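Long-range contact in RahU protein (Pseudomonas aeruginosa PAO1, PDB 6ZC1), which belongs to the aegerolysin family and probably binds glycolipids: residues W6-V11 and I125-L130. Sequence-based numbering, arbitrary orientation.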
ATOM      1  N   TRP A   6     -11.388   1.879   3.247  1.00 10.68           N
ATOM      2  CA  TRP A   6     -10.539   1.579   2.103  1.00 11.31           C
ATOM      3  C   TRP A   6      -9.271   2.419   2.149  1.00  9.92           C
ATOM      4  O   TRP A   6      -9.227   3.495   2.754  1.00 11.06           O
ATOM      5  CB  TRP A   6     -11.280   1.800   0.771  1.00 11.47           C
ATOM      6  CG  TRP A   6     -11.685   3.226   0.517  1.00 11.83           C
ATOM      7  CD1 TRP A   6     -12.801   3.866   0.997  1.00 12.13           C
ATOM      8  CD2 TRP A   6     -10.975   4.194  -0.266  1.00 11.86           C
ATOM      9  NE1 TRP A   6     -12.824   5.167   0.560  1.00 13.79           N
ATOM     10  CE2 TRP A   6     -11.717   5.395  -0.215  1.00 12.02           C
ATOM     11  CE3 TRP A   6      -9.780   4.167  -0.994  1.00 11.24           C
ATOM     12  CZ2 TRP A   6     -11.311   6.551  -0.879  1.00 12.92           C
ATOM     13  CZ3 TRP A   6      -9.381   5.320  -1.661  1.00 13.09           C
ATOM     14  CH2 TRP A   6     -10.142   6.496  -1.592  1.00 13.51           C
ATOM     15  N   ILE A   7      -8.238   1.897   1.490  1.00  9.17           N
ATOM     16  CA  ILE A   7      -6.970   2.587   1.271  1.00  9.57           C
ATOM     17  C   ILE A   7      -6.586   2.345  -0.180  1.00  8.78           C
ATOM     18  O   ILE A   7      -6.886   1.293  -0.747  1.00  9.74           O
ATOM     19  CB  ILE A   7      -5.860   2.067   2.225  1.00 10.21           C
ATOM     20  CG1 ILE A   7      -4.557   2.864   2.055  1.00 10.71           C
ATOM     21  CG2 ILE A   7      -5.595   0.564   2.017  1.00 11.39           C
ATOM     22  CD1 ILE A   7      -3.445   2.475   3.038  1.00 11.17           C
ATOM     23  N   ALA A   8      -5.955   3.339  -0.802  1.00  9.11           N
ATOM     24  CA  ALA A   8      -5.375   3.162  -2.130  1.00  9.20           C
ATOM     25  C   ALA A   8      -3.999   3.799  -2.106  1.00  9.01           C
ATOM     26  O   ALA A   8      -3.876   4.991  -1.813  1.00 10.61           O
ATOM     27  CB  ALA A   8      -6.253   3.795  -3.216  1.00 10.58           C
ATOM     28  N   VAL A   9      -2.970   3.010  -2.384  1.00  8.21           N
ATOM     29  CA  VAL A   9      -1.584   3.450  -2.266  1.00  9.41           C
ATOM     30  C   VAL A   9      -1.032   3.663  -3.668  1.00  8.43           C
ATOM     31  O   VAL A   9      -0.968   2.719  -4.468  1.00  9.98           O
ATOM     32  CB  VAL A   9      -0.735   2.425  -1.505  1.00  8.46           C
ATOM     33  CG1 VAL A   9       0.684   2.934  -1.322  1.00 11.36           C
ATOM     34  CG2 VAL A   9      -1.357   2.086  -0.156  1.00 10.84           C
ATOM     35  N   LYS A  10      -0.636   4.898  -3.963  1.00  8.83           N
ATOM     36  CA  LYS A  10      -0.040   5.227  -5.250  1.00  9.00           C
ATOM     37  C   LYS A  10       1.469   5.058  -5.134  1.00  9.23           C
ATOM     38  O   LYS A  10       2.120   5.779  -4.371  1.00 10.21           O
ATOM     39  CB  LYS A  10      -0.389   6.667  -5.613  1.00 10.33           C
ATOM     40  CG  LYS A  10       0.188   7.115  -6.948  1.00 10.78           C
ATOM     41  CD  LYS A  10      -0.196   8.550  -7.241  1.00 13.03           C
ATOM     42  CE  LYS A  10       0.483   9.036  -8.508  1.00 13.21           C
ATOM     43  NZ  LYS A  10      -0.120  10.310  -8.982  1.00 14.87           N
ATOM     44  N   VAL A  11       2.024   4.109  -5.881  1.00  8.84           N
ATOM     45  CA  VAL A  11       3.446   3.775  -5.792  1.00  9.39           C
ATOM     46  C   VAL A  11       4.198   4.581  -6.849  1.00  9.86           C
ATOM     47  O   VAL A  11       3.999   4.385  -8.054  1.00 11.03           O
ATOM     48  CB  VAL A  11       3.671   2.266  -5.963  1.00  9.49           C
ATOM     49  CG1 VAL A  11       5.158   1.923  -5.883  1.00 10.94           C
ATOM     50  CG2 VAL A  11       2.868   1.470  -4.922  1.00 11.97           C
ATOM     51  N   ILE A 125      -8.894   5.335   5.185  1.00 11.97           N
ATOM     52  CA  ILE A 125      -7.606   6.001   5.017  1.00 11.94           C
ATOM     53  C   ILE A 125      -7.602   6.817   3.735  1.00 10.60           C
ATOM     54  O   ILE A 125      -7.104   7.950   3.708  1.00 13.51           O
ATOM     55  CB  ILE A 125      -6.448   4.985   5.050  1.00 10.66           C
ATOM     56  CG1 ILE A 125      -6.320   4.384   6.448  1.00 12.80           C
ATOM     57  CG2 ILE A 125      -5.138   5.643   4.591  1.00 12.58           C
ATOM     58  CD1 ILE A 125      -5.355   3.217   6.532  1.00 13.33           C
ATOM     59  N   GLY A 126      -8.157   6.262   2.658  1.00 11.02           N
ATOM     60  CA  GLY A 126      -8.193   6.961   1.384  1.00 11.93           C
ATOM     61  C   GLY A 126      -6.887   6.818   0.613  1.00 10.32           C
ATOM     62  O   GLY A 126      -6.101   5.882   0.808  1.00 10.65           O
ATOM     63  N   GLU A 127      -6.648   7.785  -0.276  1.00 11.79           N
ATOM     64  CA  GLU A 127      -5.466   7.764  -1.127  1.00 10.63           C
ATOM     65  C   GLU A 127      -4.231   8.193  -0.343  1.00 11.44           C
ATOM     66  O   GLU A 127      -4.250   9.213   0.354  1.00 13.74           O
ATOM     67  CB  GLU A 127      -5.676   8.700  -2.322  1.00 11.71           C
ATOM     68  CG  GLU A 127      -6.728   8.203  -3.302  1.00 12.43           C
ATOM     69  CD  GLU A 127      -6.824   9.042  -4.562  1.00 13.18           C
ATOM     70  OE1 GLU A 127      -6.306  10.181  -4.570  1.00 17.39           O
ATOM     71  OE2 GLU A 127      -7.431   8.569  -5.546  1.00 14.43           O
ATOM     72  N   VAL A 128      -3.158   7.410  -0.470  1.00 10.44           N
ATOM     73  CA  VAL A 128      -1.847   7.699   0.110  1.00 12.09           C
ATOM     74  C   VAL A 128      -0.816   7.541  -0.997  1.00 10.87           C
ATOM     75  O   VAL A 128      -0.857   6.554  -1.737  1.00 12.06           O
ATOM     76  CB  VAL A 128      -1.510   6.703   1.239  1.00 11.88           C
ATOM     77  CG1 VAL A 128      -0.101   6.927   1.770  1.00 14.04           C
ATOM     78  CG2 VAL A 128      -2.518   6.796   2.361  1.00 12.85           C
ATOM     79  N   THR A 129       0.115   8.486  -1.111  1.00 10.58           N
ATOM     80  CA  THR A 129       1.209   8.352  -2.069  1.00 10.08           C
ATOM     81  C   THR A 129       2.442   7.821  -1.354  1.00 10.72           C
ATOM     82  O   THR A 129       2.792   8.303  -0.273  1.00 11.69           O
ATOM     83  CB  THR A 129       1.518   9.688  -2.747  1.00 10.95           C
ATOM     84  OG1 THR A 129       0.351  10.131  -3.450  1.00 14.98           O
ATOM     85  CG2 THR A 129       2.664   9.524  -3.742  1.00 14.41           C
ATOM     86  N   LEU A 130       3.081   6.819  -1.956  1.00  9.62           N
ATOM     87  CA  LEU A 130       4.317   6.219  -1.459  1.00  8.95           C
ATOM     88  C   LEU A 130       5.406   6.498  -2.487  1.00  8.69           C
ATOM     89  O   LEU A 130       5.388   5.927  -3.583  1.00  9.63           O
ATOM     90  CB  LEU A 130       4.139   4.712  -1.273  1.00  8.55           C
ATOM     91  CG  LEU A 130       5.382   3.926  -0.861  1.00  8.54           C
ATOM     92  CD1 LEU A 130       5.923   4.421   0.477  1.00 10.65           C
ATOM     93  CD2 LEU A 130       5.064   2.433  -0.786  1.00 11.08           C
TER
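Ala8, bonded to both Gly126 and Val128, shows how a parallel pair is stitched: a residue of one strand gives its N-H to one residue of the partner and its carbonyl to the residue two further along. Ala8 N donates to Gly126 O and Ala8 O accepts Val128 N; Lys10 repeats the pattern, its N donating to Val128 O at 2.8 Å and its O accepting Leu130 N. A fifth bond, Gly126 N to Trp6 O (3.0 Å), starts the series. CA-H...O contacts lie between these bonds: Val128 O, besides accepting Lys10 N, meets Val9 CA at 3.2 Å.

The aromatic contact belongs to Trp6. Its CG sits between the backbone N and the carbonyl carbon (chi1 64°), which folds the indole back over the neighbouring strand, and Gly126 CA lies over one face of the six-membered ring, 3.7 Å from its centroid, as a CH-pi contact. Gly126 combines a positive phi (82°) with an extended psi, a conformation that suits glycine. Lys38 adds a cation-pi contact to the same indole, while Glu127 reaches past it to hydrogen-bond Tyr35 through OE2.

Ala8, Lys10, Glu127 and Thr129 share one face of the sheet; Ile7, Val9, Val128 and Leu130 line the opposite, apolar one, where Val9 CG1 meets Leu130 CB at 3.9 Å. Just ahead of its strand, Ile125 lies beside Ile7, its CG2 3.8 Å from Ile7 CG1. Phe88 of strand 83-92, in the second sheet, touches Ile7, Val9 and Leu130.

Strand 6-13 also bonds to strand 58-63, and 126-134 to 111-117, so this parallel pairing of the N- and C-terminal strands joins otherwise antiparallel neighbours within one sheet of the aegerolysin beta-sandwich.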